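Local structure of protein CT_858 (Chlamydia trachomatis, 3DOR) at residues N6-L11 against Q45-Q50; N52-F57 against V191-T196; F79-A84 against V187-G192. The protein acts as the secreted chlamydial protease CPAF, probably a serine-type endopeptidase combining a PDZ domain with a peptidase domain of family S41. One frame throughout, in Å; residues are numbered along the deposited sequence.

Contact 1: N6-L11 against Q45-Q50; sequences NALQDL and QKLRTQ
L47 reaches across from helix 36-48 with its CD1 methyl between A7 and L11, which lie one turn apart on helix 2-20. L47 CD1 touches A7 CB at 3.9 Å on one side, and L11 CD1 meets the same methyl on the other, the two leucine side chains crossing obliquely. L47 CD2 also rests on A7 CB, so the alanine methyl sits against both branches of the fork.

Further out, L8 and R48 cross at about a right angle. The R48 chain is bent at chi3 (142°), which carries the guanidinium over the leucine: L8 CD1 stands 3.6 Å from its plane, above the centre, and L8 CD2 approaches NH1 of R48 at 3.6 Å. The arginine thus rests one flat face on a methyl pair at the exposed margin. Close by, helix 36-48 ends, and T49 OG1 and T49 N both donate to Q45 O.

C58 of helix 55-67 touches A7 and L47, and L62 touches L11. Small and branched apolar side chains packed between helices, with a polar chain closing the margin, are usual in a helical bundle; here helices 2-20, 36-48 and 55-67 near the N-terminus form it.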
loop_
_atom_site.group_PDB
_atom_site.type_symbol
_atom_site.label_atom_id
_atom_site.label_comp_id
_atom_site.label_asym_id
_atom_site.label_seq_id
_atom_site.Cartn_x
_atom_site.Cartn_y
_atom_site.Cartn_z
ATOM N N ASN B 6 14.048 19.272 8.071
ATOM C CA ASN B 6 13.262 18.136 7.618
ATOM C C ASN B 6 13.065 17.125 8.745
ATOM O O ASN B 6 11.986 16.550 8.893
ATOM C CB ASN B 6 13.942 17.472 6.417
ATOM C CG ASN B 6 13.565 18.129 5.102
ATOM O OD1 ASN B 6 12.434 18.000 4.635
ATOM N ND2 ASN B 6 14.506 18.842 4.502
ATOM N N ALA B 7 14.107 16.922 9.542
ATOM C CA ALA B 7 14.042 15.990 10.656
ATOM C C ALA B 7 12.996 16.467 11.648
ATOM O O ALA B 7 12.192 15.681 12.142
ATOM C CB ALA B 7 15.404 15.883 11.336
ATOM N N LEU B 8 13.007 17.764 11.937
ATOM C CA LEU B 8 12.044 18.336 12.866
ATOM C C LEU B 8 10.638 18.207 12.295
ATOM O O LEU B 8 9.682 17.906 13.018
ATOM C CB LEU B 8 12.363 19.813 13.117
ATOM C CG LEU B 8 13.524 20.150 14.061
ATOM C CD1 LEU B 8 13.956 21.604 13.856
ATOM C CD2 LEU B 8 13.090 19.921 15.505
ATOM N N GLN B 9 10.517 18.442 10.990
ATOM C CA GLN B 9 9.224 18.357 10.322
ATOM C C GLN B 9 8.667 16.938 10.433
ATOM O O GLN B 9 7.529 16.731 10.853
ATOM C CB GLN B 9 9.371 18.720 8.844
ATOM C CG GLN B 9 8.298 19.652 8.320
ATOM C CD GLN B 9 6.896 19.158 8.611
ATOM O OE1 GLN B 9 6.503 18.075 8.173
ATOM N NE2 GLN B 9 6.131 19.950 9.356
ATOM N N ASP B 10 9.477 15.957 10.060
ATOM C CA ASP B 10 9.029 14.576 10.107
ATOM C C ASP B 10 8.780 14.097 11.536
ATOM O O ASP B 10 7.876 13.295 11.779
ATOM C CB ASP B 10 10.031 13.680 9.368
ATOM C CG ASP B 10 10.124 14.027 7.888
ATOM O OD1 ASP B 10 9.063 14.265 7.270
ATOM O OD2 ASP B 10 11.245 14.061 7.337
ATOM N N LEU B 11 9.564 14.610 12.479
ATOM C CA LEU B 11 9.389 14.244 13.881
ATOM C C LEU B 11 8.005 14.733 14.283
ATOM O O LEU B 11 7.224 14.003 14.896
ATOM C CB LEU B 11 10.439 14.939 14.758
ATOM C CG LEU B 11 10.783 14.364 16.139
ATOM C CD1 LEU B 11 11.528 15.421 16.935
ATOM C CD2 LEU B 11 9.546 13.940 16.893
ATOM N N GLN B 45 15.317 18.789 20.801
ATOM C CA GLN B 45 16.540 19.377 21.317
ATOM C C GLN B 45 17.780 18.657 20.822
ATOM O O GLN B 45 18.779 19.293 20.492
ATOM C CB GLN B 45 16.517 19.406 22.841
ATOM C CG GLN B 45 15.872 20.663 23.376
ATOM C CD GLN B 45 16.511 21.909 22.788
ATOM O OE1 GLN B 45 17.726 22.104 22.894
ATOM N NE2 GLN B 45 15.699 22.757 22.158
ATOM N N LYS B 46 17.723 17.335 20.765
ATOM C CA LYS B 46 18.870 16.585 20.285
ATOM C C LYS B 46 19.167 16.984 18.842
ATOM O O LYS B 46 20.323 17.074 18.439
ATOM C CB LYS B 46 18.611 15.078 20.385
ATOM C CG LYS B 46 18.506 14.587 21.821
ATOM C CD LYS B 46 18.549 13.060 21.936
ATOM C CE LYS B 46 17.276 12.405 21.431
ATOM N NZ LYS B 46 17.316 10.927 21.621
ATOM N N LEU B 47 18.116 17.236 18.068
ATOM C CA LEU B 47 18.281 17.624 16.671
ATOM C C LEU B 47 18.735 19.079 16.543
ATOM O O LEU B 47 19.588 19.404 15.716
ATOM C CB LEU B 47 16.963 17.434 15.913
ATOM C CG LEU B 47 16.442 16.012 15.692
ATOM C CD1 LEU B 47 15.013 16.079 15.201
ATOM C CD2 LEU B 47 17.321 15.278 14.692
ATOM N N ARG B 48 18.165 19.952 17.367
ATOM C CA ARG B 48 18.504 21.371 17.326
ATOM C C ARG B 48 19.891 21.706 17.866
ATOM O O ARG B 48 20.561 22.606 17.360
ATOM C CB ARG B 48 17.460 22.184 18.093
ATOM C CG ARG B 48 16.101 22.231 17.431
ATOM C CD ARG B 48 15.275 23.358 18.011
ATOM N NE ARG B 48 14.467 24.012 16.988
ATOM C CZ ARG B 48 13.186 23.746 16.757
ATOM N NH1 ARG B 48 12.551 22.834 17.482
ATOM N NH2 ARG B 48 12.539 24.395 15.795
ATOM N N THR B 49 20.327 20.981 18.888
ATOM C CA THR B 49 21.628 21.239 19.491
ATOM C C THR B 49 22.795 20.633 18.714
ATOM O O THR B 49 23.939 20.676 19.155
ATOM C CB THR B 49 21.649 20.738 20.951
ATOM O OG1 THR B 49 20.563 21.342 21.667
ATOM C CG2 THR B 49 22.956 21.120 21.640
ATOM N N GLN B 50 22.506 20.081 17.541
ATOM C CA GLN B 50 23.543 19.483 16.707
ATOM C C GLN B 50 24.096 20.473 15.690
ATOM O O GLN B 50 23.352 21.276 15.124
ATOM C CB GLN B 50 22.989 18.265 15.971
ATOM C CG GLN B 50 23.227 16.957 16.683
ATOM C CD GLN B 50 24.698 16.604 16.777
ATOM O OE1 GLN B 50 25.423 16.640 15.782
ATOM N NE2 GLN B 50 25.145 16.252 17.977
#

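Contact 2: N52-F57 against V191-T196; sequences NPSTSF and VGDLAT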
loop_
_atom_site.group_PDB
_atom_site.type_symbol
_atom_site.label_atom_id
_atom_site.label_comp_id
_atom_site.label_asym_id
_atom_site.label_seq_id
_atom_site.Cartn_x
_atom_site.Cartn_y
_atom_site.Cartn_z
ATOM N N ASN B 52 26.175 20.206 12.355
ATOM C CA ASN B 52 25.752 19.870 11.004
ATOM C C ASN B 52 25.257 18.432 11.082
ATOM O O ASN B 52 25.923 17.508 10.611
ATOM C CB ASN B 52 26.933 19.967 10.037
ATOM C CG ASN B 52 26.521 19.781 8.588
ATOM O OD1 ASN B 52 27.365 19.563 7.718
ATOM N ND2 ASN B 52 25.223 19.878 8.318
ATOM N N PRO B 53 24.075 18.228 11.680
ATOM C CA PRO B 53 23.522 16.881 11.810
ATOM C C PRO B 53 23.395 16.145 10.486
ATOM O O PRO B 53 22.802 16.650 9.535
ATOM C CB PRO B 53 22.173 17.125 12.485
ATOM C CG PRO B 53 21.781 18.476 11.963
ATOM C CD PRO B 53 23.073 19.245 12.048
ATOM N N SER B 54 23.981 14.958 10.427
ATOM C CA SER B 54 23.907 14.137 9.227
ATOM C C SER B 54 22.523 13.497 9.197
ATOM O O SER B 54 21.789 13.534 10.186
ATOM C CB SER B 54 24.968 13.036 9.257
ATOM O OG SER B 54 24.711 12.107 10.296
ATOM N N THR B 55 22.164 12.920 8.061
ATOM C CA THR B 55 20.872 12.264 7.935
ATOM C C THR B 55 20.818 11.043 8.856
ATOM O O THR B 55 19.844 10.852 9.584
ATOM C CB THR B 55 20.618 11.833 6.475
ATOM O OG1 THR B 55 20.459 13.003 5.663
ATOM C CG2 THR B 55 19.357 10.963 6.370
ATOM N N SER B 56 21.872 10.232 8.841
ATOM C CA SER B 56 21.905 9.043 9.676
ATOM C C SER B 56 21.759 9.408 11.146
ATOM O O SER B 56 21.165 8.655 11.924
ATOM C CB SER B 56 23.193 8.243 9.433
ATOM O OG SER B 56 24.334 9.065 9.487
ATOM N N PHE B 57 22.278 10.572 11.526
ATOM C CA PHE B 57 22.166 11.021 12.909
ATOM C C PHE B 57 20.702 11.275 13.242
ATOM O O PHE B 57 20.201 10.835 14.278
ATOM C CB PHE B 57 22.947 12.314 13.139
ATOM C CG PHE B 57 22.747 12.893 14.508
ATOM C CD1 PHE B 57 23.454 12.400 15.598
ATOM C CD2 PHE B 57 21.798 13.892 14.723
ATOM C CE1 PHE B 57 23.217 12.889 16.886
ATOM C CE2 PHE B 57 21.554 14.385 16.002
ATOM C CZ PHE B 57 22.264 13.882 17.086
ATOM N N VAL B 191 23.125 5.207 -0.072
ATOM C CA VAL B 191 22.232 6.351 -0.178
ATOM C C VAL B 191 22.947 7.534 0.444
ATOM O O VAL B 191 23.023 7.646 1.667
ATOM C CB VAL B 191 20.895 6.089 0.567
ATOM C CG1 VAL B 191 20.090 7.384 0.694
ATOM C CG2 VAL B 191 20.087 5.034 -0.184
ATOM N N GLY B 192 23.478 8.407 -0.412
ATOM C CA GLY B 192 24.212 9.573 0.045
ATOM C C GLY B 192 23.507 10.402 1.093
ATOM O O GLY B 192 22.361 10.815 0.906
ATOM N N ASP B 193 24.202 10.657 2.197
ATOM C CA ASP B 193 23.642 11.447 3.287
ATOM C C ASP B 193 23.266 12.822 2.744
ATOM O O ASP B 193 24.042 13.457 2.030
ATOM C CB ASP B 193 24.664 11.571 4.426
ATOM C CG ASP B 193 24.042 12.056 5.727
ATOM O OD1 ASP B 193 23.672 13.244 5.808
ATOM O OD2 ASP B 193 23.915 11.240 6.671
ATOM N N LEU B 194 22.064 13.271 3.076
ATOM C CA LEU B 194 21.572 14.556 2.604
ATOM C C LEU B 194 22.387 15.729 3.148
ATOM O O LEU B 194 22.521 16.754 2.482
ATOM C CB LEU B 194 20.100 14.713 2.988
ATOM C CG LEU B 194 19.320 15.798 2.255
ATOM C CD1 LEU B 194 19.413 15.551 0.762
ATOM C CD2 LEU B 194 17.869 15.791 2.715
ATOM N N ALA B 195 22.927 15.574 4.357
ATOM C CA ALA B 195 23.726 16.623 4.988
ATOM C C ALA B 195 24.929 16.985 4.129
ATOM O O ALA B 195 25.331 18.143 4.074
ATOM C CB ALA B 195 24.197 16.170 6.365
ATOM N N THR B 196 25.493 15.983 3.463
ATOM C CA THR B 196 26.657 16.170 2.608
ATOM C C THR B 196 26.272 16.850 1.304
ATOM O O THR B 196 27.011 17.676 0.777
ATOM C CB THR B 196 27.304 14.818 2.268
ATOM O OG1 THR B 196 27.662 14.141 3.480
ATOM C CG2 THR B 196 28.542 15.018 1.411
#
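The carboxylate of D193 is the flat group at the centre, and both of its oxygens are engaged by the first turn of helix 55-67. D193 OD1 takes T55 N on its syn lone pair, at 2.7 Å and almost straight (168°), and takes A195 N of its own segment on the anti lone pair. D193 OD2 is met from above the carboxylate plane by S56 N at 3.1 Å, and it adds a weak second bond from T55 N. S54 CB also comes within 3.3 Å of D193 OD2. CG of D193 lies anti to its backbone N (chi1 -165°), which throws the carboxylate across the gap. One acid therefore caps its own helix 194-197 and also binds two leading amides of its neighbour. Two helix starts point N-H groups at this charge, which would be expected to stabilise it and lower the pKa.

In the opposite direction, T55 OG1, beside its own backbone N, accepts from L194 N at 3.1 Å. S54 is the N-cap of helix 55-67: its OG, in the crowded position between backbone N and carbonyl carbon, accepts from F57 N. Beside these bonds A195 CB packs against S54 CA (3.5 Å) and P53 O.

V3 of helix 2-20 touches T55, L194 and A195, so three helices converge here. W426 of the second subunit packs on L194 and donates to G192 O, which places the paired helix starts next to the dimer interface.

Contact 3: F79-A84 against V187-G192; sequences FAIESA and VPEGVG
F79 turns its ring away from the other segment and contributes its carbonyl instead: V191 sets its isopropyl group against F79 O, with CG2 at 3.6 Å. At A80 the methyl is close to the E189 carboxylate, CB standing 3.3 Å from OE1.

I81 and E82 offer successive amides to that acid. I81 N gives a nearly straight bond (167°) to the syn lone pair of E189 OE2 at 3.0 Å, plus a weak one to OE1, while E82 N reaches E189 OE1 from well above the carboxylate plane. The anti lone pair of OE2 receives V191 N from E189's own segment, and G190 N gives E189 OE2 a weak bond as well. CG of E189 is anti to the backbone N and the chain bends at chi2 (53°), which folds the acid back over its own loop so that it ties both backbones together. The I81 side chain, its CG1 in the crowded position, comes close to the G190 backbone, CG1 standing 3.4 Å from G190 N.

The extended side chain of E82 runs to a water that donates to E82 OE1 and E189 OE1; it probably eases the repulsion between the two acids. E82 CA also makes a C-H...O contact to V187 O (3.1 Å). S83 and V187 then form an antiparallel hydrogen-bonded pair, S83 N to V187 O (3.0 Å) and V187 N to S83 O (2.9 Å), with S83 OG over V187 CB on the same face.

This pair opens the pairing of strands 83-92 and 177-187 in the PDZ domain. On its other edge the first segment makes backbone hydrogen bonds, E82 with A155 and A84 with R153 of strand 152-154. F79 bonds G506, next to strand 507-518, and D373 of the second subunit packs on F79.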
loop_
_atom_site.group_PDB
_atom_site.type_symbol
_atom_site.label_atom_id
_atom_site.label_comp_id
_atom_site.label_asym_id
_atom_site.label_seq_id
_atom_site.Cartn_x
_atom_site.Cartn_y
_atom_site.Cartn_z
ATOM N N PHE B 79 15.337 4.287 4.336
ATOM C CA PHE B 79 15.876 3.941 3.022
ATOM C C PHE B 79 17.392 4.077 3.157
ATOM O O PHE B 79 17.963 5.086 2.753
ATOM C CB PHE B 79 15.377 4.908 1.931
ATOM C CG PHE B 79 13.922 4.751 1.576
ATOM C CD1 PHE B 79 12.989 5.720 1.946
ATOM C CD2 PHE B 79 13.485 3.641 0.850
ATOM C CE1 PHE B 79 11.643 5.588 1.595
ATOM C CE2 PHE B 79 12.145 3.496 0.494
ATOM C CZ PHE B 79 11.221 4.472 0.867
ATOM N N ALA B 80 18.026 3.063 3.738
ATOM C CA ALA B 80 19.474 3.048 3.959
ATOM C C ALA B 80 19.943 1.604 3.962
ATOM O O ALA B 80 19.241 0.735 4.471
ATOM C CB ALA B 80 19.798 3.704 5.295
ATOM N N ILE B 81 21.125 1.338 3.411
ATOM C CA ILE B 81 21.617 -0.035 3.356
ATOM C C ILE B 81 22.837 -0.365 4.203
ATOM O O ILE B 81 23.183 -1.536 4.349
ATOM C CB ILE B 81 21.934 -0.463 1.911
ATOM C CG1 ILE B 81 23.079 0.380 1.352
ATOM C CG2 ILE B 81 20.689 -0.316 1.043
ATOM C CD1 ILE B 81 23.453 0.012 -0.064
ATOM N N GLU B 82 23.494 0.648 4.755
ATOM C CA GLU B 82 24.670 0.392 5.581
ATOM C C GLU B 82 24.364 -0.648 6.663
ATOM O O GLU B 82 23.329 -0.569 7.328
ATOM C CB GLU B 82 25.145 1.681 6.244
ATOM C CG GLU B 82 26.344 1.477 7.144
ATOM C CD GLU B 82 26.813 2.767 7.767
ATOM O OE1 GLU B 82 25.953 3.540 8.237
ATOM O OE2 GLU B 82 28.037 3.003 7.793
ATOM N N SER B 83 25.258 -1.616 6.838
ATOM C CA SER B 83 25.045 -2.642 7.850
ATOM C C SER B 83 26.330 -3.345 8.277
ATOM O O SER B 83 27.335 -3.328 7.563
ATOM C CB SER B 83 24.053 -3.690 7.338
ATOM O OG SER B 83 24.640 -4.497 6.331
ATOM N N ALA B 84 26.278 -3.970 9.447
ATOM C CA ALA B 84 27.412 -4.703 10.003
ATOM C C ALA B 84 26.873 -6.031 10.515
ATOM O O ALA B 84 25.825 -6.068 11.146
ATOM C CB ALA B 84 28.039 -3.913 11.140
ATOM N N VAL B 187 28.769 -3.389 5.053
ATOM C CA VAL B 187 28.182 -2.962 3.793
ATOM C C VAL B 187 28.080 -1.444 3.914
ATOM O O VAL B 187 27.368 -0.931 4.780
ATOM C CB VAL B 187 26.767 -3.571 3.580
ATOM C CG1 VAL B 187 26.089 -2.924 2.383
ATOM C CG2 VAL B 187 26.873 -5.078 3.354
ATOM N N PRO B 188 28.822 -0.701 3.071
ATOM C CA PRO B 188 28.778 0.766 3.130
ATOM C C PRO B 188 27.430 1.324 2.682
ATOM O O PRO B 188 26.647 0.634 2.029
ATOM C CB PRO B 188 29.923 1.186 2.211
ATOM C CG PRO B 188 29.958 0.088 1.195
ATOM C CD PRO B 188 29.761 -1.163 2.034
ATOM N N GLU B 189 27.162 2.571 3.044
ATOM C CA GLU B 189 25.908 3.210 2.674
ATOM C C GLU B 189 25.886 3.543 1.190
ATOM O O GLU B 189 26.866 4.052 0.646
ATOM C CB GLU B 189 25.692 4.486 3.490
ATOM C CG GLU B 189 24.329 5.114 3.246
ATOM C CD GLU B 189 23.197 4.119 3.451
ATOM O OE1 GLU B 189 23.034 3.638 4.594
ATOM O OE2 GLU B 189 22.482 3.812 2.467
ATOM N N GLY B 190 24.765 3.248 0.539
ATOM C CA GLY B 190 24.641 3.520 -0.880
ATOM C C GLY B 190 23.737 4.708 -1.136
ATOM O O GLY B 190 23.585 5.165 -2.268
ATOM N N VAL B 191 23.125 5.207 -0.072
ATOM C CA VAL B 191 22.232 6.351 -0.178
ATOM C C VAL B 191 22.947 7.534 0.444
ATOM O O VAL B 191 23.023 7.646 1.667
ATOM C CB VAL B 191 20.895 6.089 0.567
ATOM C CG1 VAL B 191 20.090 7.384 0.694
ATOM C CG2 VAL B 191 20.087 5.034 -0.184
ATOM N N GLY B 192 23.478 8.407 -0.412
ATOM C CA GLY B 192 24.212 9.573 0.045
ATOM C C GLY B 192 23.507 10.402 1.093
ATOM O O GLY B 192 22.361 10.815 0.906
HETATM O O HOH W 1 23.841 5.025 6.606
#

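Overall arrangement
Contact 1 is the buried one, contact 2 partly buried and contact 3 a surface contact, and the chemistry follows: leucines and an alanine between helices in the first, a carboxylate holding helix N-termini in the second, a carboxylate plus strand pairing in the third. Contacts 1 and 2 are linked through successive helices 36-48 and 55-67, with Q50 packing on F57. Contacts 2 and 3 share V191 and G192, so the chain leaving strand 177-187 carries E189 and then D193, each binding backbone amides of an earlier part of the chain. Contacts 1 and 3 do not touch, their nearest atoms being about 10 Å apart. All three contacts reach the second subunit.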